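Local atomic coordinates of putative tetR family transcriptional regulator (Streptomyces coelicolor A3, PDB entry 2Q24), a protein that probably binds DNA and regulates transcription as a TetR-family transcription factor. Residues B[61-64]-B[65-69]; B[94-97]-B[98-101]. All coordinates share one frame; numbering follows the deposited sequence.

Contact 1 (B[61-64]-B[65-69]); sequences LIEA and AYRNE
The carboxylate of Glu63 meets the guanidinium of Arg67 at its edge, one helical turn further on. The two planes are 27° apart, nearly coplanar. Arg67 NH1 donates to Glu63 OE2 at 3.2 Å in a salt bridge, and OE2 is approached nearly along its C-O axis. The two side chains run side by side and point the same way. Glu63 is extended, with CG anti to the backbone N (chi1 173°), and its CG lies 3.7 Å from Arg67 CD. Arg67 bends at chi3 (64°), which turns its NH1 edge back to the acid. Its NH2 is bonded to the carbonyl of Pro121 of the second subunit, so the guanidinium is gripped from both chains. An alanine in place of Glu63 would probably leave NH1 without its intrachain charge partner and the guanidinium freer to turn. Beneath the pair runs the i to i+4 bonding of an alpha helix. Arg67 N reaches Glu63 O at 2.9 Å, and Asn68 N reaches Ala64 O at 2.8 Å. Asn68 ND2 binds Asp18 and also Asp124 of the second subunit. Leu61, Ile62 and Ala65 are buried against neighbouring helices. Leu61 packs on helix 37-43, Ala65 on helix 17-31, and Ile62 reaches both helix 17-31 and helix 108-116.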
loop_
_atom_site.group_PDB
_atom_site.type_symbol
_atom_site.label_atom_id
_atom_site.label_comp_id
_atom_site.label_asym_id
_atom_site.label_seq_id
_atom_site.Cartn_x
_atom_site.Cartn_y
_atom_site.Cartn_z
ATOM N N LEU B 61 -7.157 -15.744 -3.687
ATOM C CA LEU B 61 -8.351 -14.893 -3.432
ATOM C C LEU B 61 -8.271 -14.195 -2.090
ATOM O O LEU B 61 -8.477 -12.987 -2.000
ATOM C CB LEU B 61 -9.670 -15.698 -3.568
ATOM C CG LEU B 61 -10.946 -14.863 -3.431
ATOM C CD1 LEU B 61 -10.969 -13.747 -4.500
ATOM C CD2 LEU B 61 -12.226 -15.743 -3.494
ATOM N N ILE B 62 -7.965 -14.942 -1.034
ATOM C CA ILE B 62 -7.836 -14.356 0.313
ATOM C C ILE B 62 -6.760 -13.280 0.330
ATOM O O ILE B 62 -7.002 -12.172 0.802
ATOM C CB ILE B 62 -7.444 -15.458 1.331
ATOM C CG1 ILE B 62 -8.623 -16.432 1.498
ATOM C CG2 ILE B 62 -7.065 -14.849 2.699
ATOM C CD1 ILE B 62 -8.197 -17.806 2.038
ATOM N N GLU B 63 -5.579 -13.598 -0.199
ATOM C CA GLU B 63 -4.482 -12.590 -0.233
ATOM C C GLU B 63 -4.867 -11.324 -0.982
ATOM O O GLU B 63 -4.691 -10.200 -0.471
ATOM C CB GLU B 63 -3.193 -13.179 -0.829
ATOM C CG GLU B 63 -2.157 -12.084 -1.002
ATOM C CD GLU B 63 -0.812 -12.556 -1.427
ATOM O OE1 GLU B 63 -0.490 -13.742 -1.236
ATOM O OE2 GLU B 63 -0.088 -11.707 -1.996
ATOM N N ALA B 64 -5.374 -11.480 -2.206
ATOM C CA ALA B 64 -5.843 -10.320 -3.005
ATOM C C ALA B 64 -6.926 -9.478 -2.300
ATOM O O ALA B 64 -6.889 -8.236 -2.321
ATOM C CB ALA B 64 -6.357 -10.792 -4.363
ATOM N N ALA B 65 -7.878 -10.157 -1.657
ATOM C CA ALA B 65 -8.953 -9.492 -0.892
ATOM C C ALA B 65 -8.390 -8.660 0.247
ATOM O O ALA B 65 -8.765 -7.464 0.397
ATOM C CB ALA B 65 -9.934 -10.487 -0.334
ATOM N N TYR B 66 -7.485 -9.270 1.028
ATOM C CA TYR B 66 -6.820 -8.534 2.108
ATOM C C TYR B 66 -6.043 -7.316 1.555
ATOM O O TYR B 66 -6.165 -6.213 2.099
ATOM C CB TYR B 66 -5.899 -9.456 2.950
ATOM C CG TYR B 66 -5.204 -8.688 4.075
ATOM C CD1 TYR B 66 -5.881 -8.365 5.286
ATOM C CD2 TYR B 66 -3.876 -8.285 3.934
ATOM C CE1 TYR B 66 -5.220 -7.658 6.292
ATOM C CE2 TYR B 66 -3.227 -7.599 4.935
ATOM C CZ TYR B 66 -3.909 -7.277 6.088
ATOM O OH TYR B 66 -3.240 -6.567 7.057
ATOM N N ARG B 67 -5.249 -7.511 0.505
ATOM C CA ARG B 67 -4.440 -6.426 -0.037
ATOM C C ARG B 67 -5.297 -5.318 -0.584
ATOM O O ARG B 67 -4.958 -4.128 -0.481
ATOM C CB ARG B 67 -3.542 -6.974 -1.152
ATOM C CG ARG B 67 -2.423 -7.835 -0.603
ATOM C CD ARG B 67 -1.564 -8.471 -1.717
ATOM N NE ARG B 67 -0.859 -7.469 -2.519
ATOM C CZ ARG B 67 0.034 -7.748 -3.449
ATOM N NH1 ARG B 67 0.319 -9.028 -3.719
ATOM N NH2 ARG B 67 0.626 -6.761 -4.121
ATOM N N ASN B 68 -6.423 -5.696 -1.211
ATOM C CA ASN B 68 -7.353 -4.700 -1.704
ATOM C C ASN B 68 -7.968 -3.886 -0.571
ATOM O O ASN B 68 -8.134 -2.671 -0.704
ATOM C CB ASN B 68 -8.473 -5.402 -2.513
ATOM C CG ASN B 68 -9.472 -4.410 -3.075
ATOM O OD1 ASN B 68 -10.588 -4.336 -2.596
ATOM N ND2 ASN B 68 -9.069 -3.659 -4.108
ATOM N N GLU B 69 -8.297 -4.544 0.552
ATOM C CA GLU B 69 -8.889 -3.873 1.709
ATOM C C GLU B 69 -7.905 -2.814 2.287
ATOM O O GLU B 69 -8.284 -1.671 2.591
ATOM C CB GLU B 69 -9.271 -4.919 2.794
ATOM C CG GLU B 69 -9.788 -4.343 4.126
ATOM C CD GLU B 69 -11.231 -3.905 4.109
ATOM O OE1 GLU B 69 -11.909 -3.996 3.049
ATOM O OE2 GLU B 69 -11.710 -3.464 5.183
#

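Contact 2 (B[94-97]-B[98-101]); sequences TRRF and IDYA
The ring of Tyr100 turns an edge to the face of Phe97, a T-shaped pair with centroids 5.6 Å apart and planes at 65°. Tyr100 CD2 stands over the Phe97 face, offset toward the rim. Tyr100 CE2 lies 4.1 Å from Phe97 CE1. The CB of Ala101 touches Phe97 CE2 at 3.9 Å, coming obliquely to the ring. On the more exposed side, Arg96 NH1 donates to Asp99 OD2 in a salt bridge modelled at 2.5 Å, a doubtful length too short to be taken at face value. Arg96 bends at chi2 and chi3, which brings the edge of its guanidinium to the acid. The guanidinium and carboxylate planes are 61° apart, and OD2 is the oxygen that NH1 meets. These are i to i+3 and i to i+4 contacts along the alpha helix 86-106 of the TetR-type C-terminal domain. Backbone bonds fix their spacing: Tyr100 N to Arg96 O is 2.9 Å, and Ala101 N to Phe97 O is 2.8 Å. Further out, Phe156 makes an edge-to-face pair with Phe97, and Ile129 of helix 125-142 touches both Phe97 and Tyr100. Tyr100 OH is hydrogen-bonded to Tyr66 OH. Ile98 packs on Ile162 and Leu179, while Arg95 forms a salt bridge to Glu176.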
loop_
_atom_site.group_PDB
_atom_site.type_symbol
_atom_site.label_atom_id
_atom_site.label_comp_id
_atom_site.label_asym_id
_atom_site.label_seq_id
_atom_site.Cartn_x
_atom_site.Cartn_y
_atom_site.Cartn_z
ATOM N N THR B 94 -10.328 6.903 10.896
ATOM C CA THR B 94 -10.173 5.978 11.992
ATOM C C THR B 94 -11.336 4.973 12.095
ATOM O O THR B 94 -11.143 3.876 12.471
ATOM C CB THR B 94 -9.936 6.680 13.348
ATOM O OG1 THR B 94 -11.083 7.385 13.753
ATOM C CG2 THR B 94 -8.731 7.544 13.315
ATOM N N ARG B 95 -12.543 5.393 11.755
ATOM C CA ARG B 95 -13.664 4.442 11.661
ATOM C C ARG B 95 -13.396 3.404 10.556
ATOM O O ARG B 95 -13.645 2.207 10.744
ATOM C CB ARG B 95 -15.019 5.180 11.482
ATOM C CG ARG B 95 -15.470 5.939 12.705
ATOM C CD ARG B 95 -16.951 6.523 12.634
ATOM N NE ARG B 95 -17.857 5.527 12.096
ATOM C CZ ARG B 95 -18.594 4.681 12.822
ATOM N NH1 ARG B 95 -18.578 4.727 14.154
ATOM N NH2 ARG B 95 -19.367 3.797 12.193
ATOM N N ARG B 96 -12.859 3.852 9.422
ATOM C CA ARG B 96 -12.500 2.920 8.326
ATOM C C ARG B 96 -11.381 1.986 8.763
ATOM O O ARG B 96 -11.364 0.805 8.398
ATOM C CB ARG B 96 -12.094 3.683 7.034
ATOM C CG ARG B 96 -13.240 4.550 6.443
ATOM C CD ARG B 96 -14.487 3.713 6.171
ATOM N NE ARG B 96 -14.317 2.896 5.000
ATOM C CZ ARG B 96 -14.771 1.647 4.845
ATOM N NH1 ARG B 96 -15.422 0.993 5.815
ATOM N NH2 ARG B 96 -14.555 1.049 3.681
ATOM N N PHE B 97 -10.447 2.506 9.544
ATOM C CA PHE B 97 -9.416 1.635 10.115
ATOM C C PHE B 97 -10.066 0.548 10.978
ATOM O O PHE B 97 -9.691 -0.640 10.858
ATOM C CB PHE B 97 -8.418 2.416 10.985
ATOM C CG PHE B 97 -7.371 1.513 11.610
ATOM C CD1 PHE B 97 -6.185 1.253 10.944
ATOM C CD2 PHE B 97 -7.621 0.881 12.821
ATOM C CE1 PHE B 97 -5.236 0.397 11.525
ATOM C CE2 PHE B 97 -6.704 0.004 13.375
ATOM C CZ PHE B 97 -5.521 -0.222 12.753
ATOM N N ILE B 98 -10.993 0.931 11.881
ATOM C CA ILE B 98 -11.626 -0.097 12.732
ATOM C C ILE B 98 -12.379 -1.099 11.873
ATOM O O ILE B 98 -12.343 -2.296 12.160
ATOM C CB ILE B 98 -12.533 0.510 13.849
ATOM C CG1 ILE B 98 -11.641 1.263 14.805
ATOM C CG2 ILE B 98 -13.320 -0.600 14.645
ATOM C CD1 ILE B 98 -10.747 0.369 15.672
ATOM N N ASP B 99 -13.027 -0.625 10.800
ATOM C CA ASP B 99 -13.728 -1.531 9.829
ATOM C C ASP B 99 -12.741 -2.573 9.239
ATOM O O ASP B 99 -13.042 -3.775 9.175
ATOM C CB ASP B 99 -14.312 -0.738 8.670
ATOM C CG ASP B 99 -15.514 0.152 9.064
ATOM O OD1 ASP B 99 -16.192 -0.106 10.086
ATOM O OD2 ASP B 99 -15.788 1.089 8.269
ATOM N N TYR B 100 -11.572 -2.094 8.825
ATOM C CA TYR B 100 -10.464 -2.921 8.313
ATOM C C TYR B 100 -9.948 -3.909 9.373
ATOM O O TYR B 100 -9.779 -5.100 9.107
ATOM C CB TYR B 100 -9.329 -1.999 7.853
ATOM C CG TYR B 100 -7.974 -2.642 7.972
ATOM C CD1 TYR B 100 -7.571 -3.639 7.095
ATOM C CD2 TYR B 100 -7.106 -2.285 9.030
ATOM C CE1 TYR B 100 -6.324 -4.263 7.241
ATOM C CE2 TYR B 100 -5.847 -2.895 9.160
ATOM C CZ TYR B 100 -5.484 -3.896 8.281
ATOM O OH TYR B 100 -4.241 -4.499 8.406
ATOM N N ALA B 101 -9.691 -3.406 10.580
ATOM C CA ALA B 101 -9.116 -4.256 11.645
ATOM C C ALA B 101 -10.091 -5.344 12.142
ATOM O O ALA B 101 -9.688 -6.466 12.509
ATOM C CB ALA B 101 -8.634 -3.341 12.799
#

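Both contacts are short pieces of one helix, about two turns long, but on different helices: contact 1 on 58-75 and contact 2 on 86-106. Their centres are about 16 Å apart. The two helices meet directly, with Tyr66 OH 2.7 Å from Tyr100 OH in a probable hydrogen bond. Glu69 OE2 also packs against Tyr100 CA at 3.4 Å. Contact 1 is buried, and its ion pair lies at the interface with the second subunit. Contact 2 is only partly buried. Its aromatic side faces the inside of the chain, its ion pair is more exposed, and no other chain of the assembly touches it. Contact 1 also adjoins the predicted DNA-binding region through Leu61, whereas contact 2 lies within the C-terminal domain.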